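Local coordinates for endo-beta-1,4-mannanase (Alicyclobacillus acidocaldarius, PDB 4CD8), which hydrolyses internal beta-1,4-mannosidic linkages of mannans as a TIM-barrel glycoside hydrolase of family GH113, at residues D256-A259 / R260-A264. Sequence-based numbering, arbitrary orientation.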
ATOM      1  N   ASP A 256     -22.182   8.203  -1.651  1.00 31.51           N
ATOM      2  CA  ASP A 256     -22.884   6.940  -1.427  1.00 34.52           C
ATOM      3  C   ASP A 256     -22.210   5.767  -2.157  1.00 32.81           C
ATOM      4  O   ASP A 256     -22.276   4.636  -1.687  1.00 35.37           O
ATOM      5  CB  ASP A 256     -24.369   7.045  -1.829  1.00 38.41           C
ATOM      6  CG  ASP A 256     -25.183   7.943  -0.893  1.00 43.28           C
ATOM      7  OD1 ASP A 256     -24.632   8.410   0.141  1.00 62.12           O
ATOM      8  OD2 ASP A 256     -26.356   8.156  -1.199  1.00 66.29           O
ATOM      9  N   GLU A 257     -21.575   6.034  -3.299  1.00 29.17           N
ATOM     10  CA  GLU A 257     -20.924   4.983  -4.097  1.00 28.68           C
ATOM     11  C   GLU A 257     -19.745   4.394  -3.322  1.00 25.96           C
ATOM     12  O   GLU A 257     -19.557   3.169  -3.277  1.00 28.32           O
ATOM     13  CB  GLU A 257     -20.450   5.549  -5.447  1.00 26.85           C
ATOM     14  CG  GLU A 257     -19.722   4.580  -6.393  1.00 28.02           C
ATOM     15  CD  GLU A 257     -20.594   3.494  -7.015  1.00 34.86           C
ATOM     16  OE1 GLU A 257     -21.799   3.372  -6.673  1.00 39.49           O
ATOM     17  OE2 GLU A 257     -20.040   2.740  -7.880  1.00 43.90           O
ATOM     18  N   GLN A 258     -18.953   5.278  -2.719  1.00 20.89           N
ATOM     19  CA  GLN A 258     -17.831   4.850  -1.880  1.00 24.83           C
ATOM     20  C   GLN A 258     -18.362   4.010  -0.712  1.00 19.94           C
ATOM     21  O   GLN A 258     -17.793   2.982  -0.377  1.00 25.48           O
ATOM     22  CB  GLN A 258     -17.083   6.062  -1.360  1.00 24.68           C
ATOM     23  CG  GLN A 258     -15.886   5.725  -0.489  1.00 20.12           C
ATOM     24  CD  GLN A 258     -15.226   6.987   0.033  1.00 20.47           C
ATOM     25  OE1 GLN A 258     -15.801   7.672   0.868  1.00 23.23           O
ATOM     26  NE2 GLN A 258     -14.019   7.300  -0.460  1.00 22.32           N
ATOM     27  N   ALA A 259     -19.472   4.438  -0.097  1.00 21.75           N
ATOM     28  CA  ALA A 259     -20.061   3.658   0.998  1.00 23.88           C
ATOM     29  C   ALA A 259     -20.491   2.255   0.533  1.00 25.56           C
ATOM     30  O   ALA A 259     -20.218   1.258   1.234  1.00 28.05           O
ATOM     31  CB  ALA A 259     -21.236   4.393   1.625  1.00 27.56           C
ATOM     32  N   ARG A 260     -21.128   2.184  -0.646  1.00 27.50           N
ATOM     33  CA  ARG A 260     -21.593   0.906  -1.221  1.00 26.47           C
ATOM     34  C   ARG A 260     -20.398  -0.031  -1.430  1.00 28.09           C
ATOM     35  O   ARG A 260     -20.486  -1.224  -1.152  1.00 28.21           O
ATOM     36  CB  ARG A 260     -22.366   1.089  -2.546  1.00 30.08           C
ATOM     37  CG  ARG A 260     -23.771   1.664  -2.405  1.00 31.82           C
ATOM     38  CD  ARG A 260     -24.500   1.778  -3.752  1.00 34.85           C
ATOM     39  NE  ARG A 260     -24.075   2.903  -4.613  1.00 29.38           N
ATOM     40  CZ  ARG A 260     -24.588   4.149  -4.589  1.00 42.27           C
ATOM     41  NH1 ARG A 260     -25.536   4.497  -3.710  1.00 31.14           N
ATOM     42  NH2 ARG A 260     -24.121   5.069  -5.425  1.00 36.55           N
ATOM     43  N   PHE A 261     -19.274   0.510  -1.904  1.00 26.91           N
ATOM     44  CA  PHE A 261     -18.067  -0.319  -2.039  1.00 26.55           C
ATOM     45  C   PHE A 261     -17.657  -0.906  -0.691  1.00 23.90           C
ATOM     46  O   PHE A 261     -17.406  -2.115  -0.602  1.00 23.18           O
ATOM     47  CB  PHE A 261     -16.911   0.472  -2.609  1.00 26.66           C
ATOM     48  CG  PHE A 261     -15.627  -0.283  -2.609  1.00 25.50           C
ATOM     49  CD1 PHE A 261     -15.313  -1.125  -3.654  1.00 23.97           C
ATOM     50  CD2 PHE A 261     -14.743  -0.179  -1.535  1.00 19.57           C
ATOM     51  CE1 PHE A 261     -14.124  -1.848  -3.646  1.00 24.20           C
ATOM     52  CE2 PHE A 261     -13.566  -0.911  -1.512  1.00 25.05           C
ATOM     53  CZ  PHE A 261     -13.240  -1.742  -2.575  1.00 20.16           C
ATOM     54  N   TYR A 262     -17.565  -0.063   0.341  1.00 24.71           N
ATOM     55  CA  TYR A 262     -17.119  -0.552   1.683  1.00 19.86           C
ATOM     56  C   TYR A 262     -18.120  -1.562   2.246  1.00 21.47           C
ATOM     57  O   TYR A 262     -17.727  -2.623   2.762  1.00 24.12           O
ATOM     58  CB  TYR A 262     -16.890   0.623   2.653  1.00 21.88           C
ATOM     59  CG  TYR A 262     -15.498   1.232   2.506  1.00 22.53           C
ATOM     60  CD1 TYR A 262     -14.398   0.699   3.194  1.00 21.35           C
ATOM     61  CD2 TYR A 262     -15.270   2.298   1.656  1.00 17.91           C
ATOM     62  CE1 TYR A 262     -13.140   1.238   3.049  1.00 23.73           C
ATOM     63  CE2 TYR A 262     -14.020   2.848   1.489  1.00 20.22           C
ATOM     64  CZ  TYR A 262     -12.947   2.314   2.175  1.00 19.37           C
ATOM     65  OH  TYR A 262     -11.710   2.851   2.016  1.00 22.74           O
ATOM     66  N   GLU A 263     -19.417  -1.284   2.107  1.00 22.42           N
ATOM     67  CA  GLU A 263     -20.442  -2.260   2.542  1.00 20.93           C
ATOM     68  C   GLU A 263     -20.250  -3.622   1.858  1.00 23.69           C
ATOM     69  O   GLU A 263     -20.248  -4.686   2.546  1.00 27.04           O
ATOM     70  CB  GLU A 263     -21.857  -1.712   2.334  1.00 28.30           C
ATOM     71  CG  GLU A 263     -22.170  -0.535   3.242  1.00 26.53           C
ATOM     72  CD  GLU A 263     -22.510  -0.908   4.689  1.00 33.86           C
ATOM     73  OE1 GLU A 263     -22.239  -2.037   5.134  1.00 37.13           O
ATOM     74  OE2 GLU A 263     -23.052  -0.040   5.406  1.00 41.91           O
ATOM     75  N   ALA A 264     -20.014  -3.607   0.546  1.00 26.05           N
ATOM     76  CA  ALA A 264     -19.868  -4.861  -0.206  1.00 27.13           C
ATOM     77  C   ALA A 264     -18.636  -5.647   0.218  1.00 25.12           C
ATOM     78  O   ALA A 264     -18.682  -6.876   0.342  1.00 27.82           O
ATOM     79  CB  ALA A 264     -19.830  -4.604  -1.707  1.00 27.84           C
TER
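E257 OE1 is gripped by NE and NH2 of R260, three residues further along helix 255-268. R260 NE donates to E257 OE1 at 3.1 Å with an N-H...O angle of 152°, and NH2 reaches the same oxygen from the neighbouring corner. OE1 lies close to the guanidinium plane, and because NE and NH2 are the donors the grip is side-on; yet the carboxylate plane is turned 60° from that of the guanidinium, and one oxygen takes both donors. NH2 arrives on the anti lone pair of OE1, whereas NE meets that atom nearly along its C-O bond. Two bends bring the groups together: E257 folds back at chi2, and R260 turns at chi3 (-76°), which lays its guanidinium over the preceding turn. There D256 O sits 3.7 Å from the R260 guanidinium plane, over its centre, while also accepting R260 N at 2.9 Å in an i to i+4 helix bond. The other carboxylate oxygen, E257 OE2, accepts from G241 N, which ties the salt bridge to a loop. An alanine in place of E257 would probably leave the R260 guanidinium without its anionic mate and free to swing off the helix, and G241 N without this acceptor. On another side of the helix, the Q258 chain runs alongside the Y262 ring, Q258 CG 4.0 Å from Y262 CE2, with amide and ring planes nearly perpendicular. Both touch A306 of helix 305-317, and Q258 NE2 donates to C234 O, joining this helix to a neighbouring barrel helix and to the loop after strand 227-232. On the charged side, with OE1 taking two donors from R260 and OE2 one from G241 N, the E257 carboxylate is probably held against rotation.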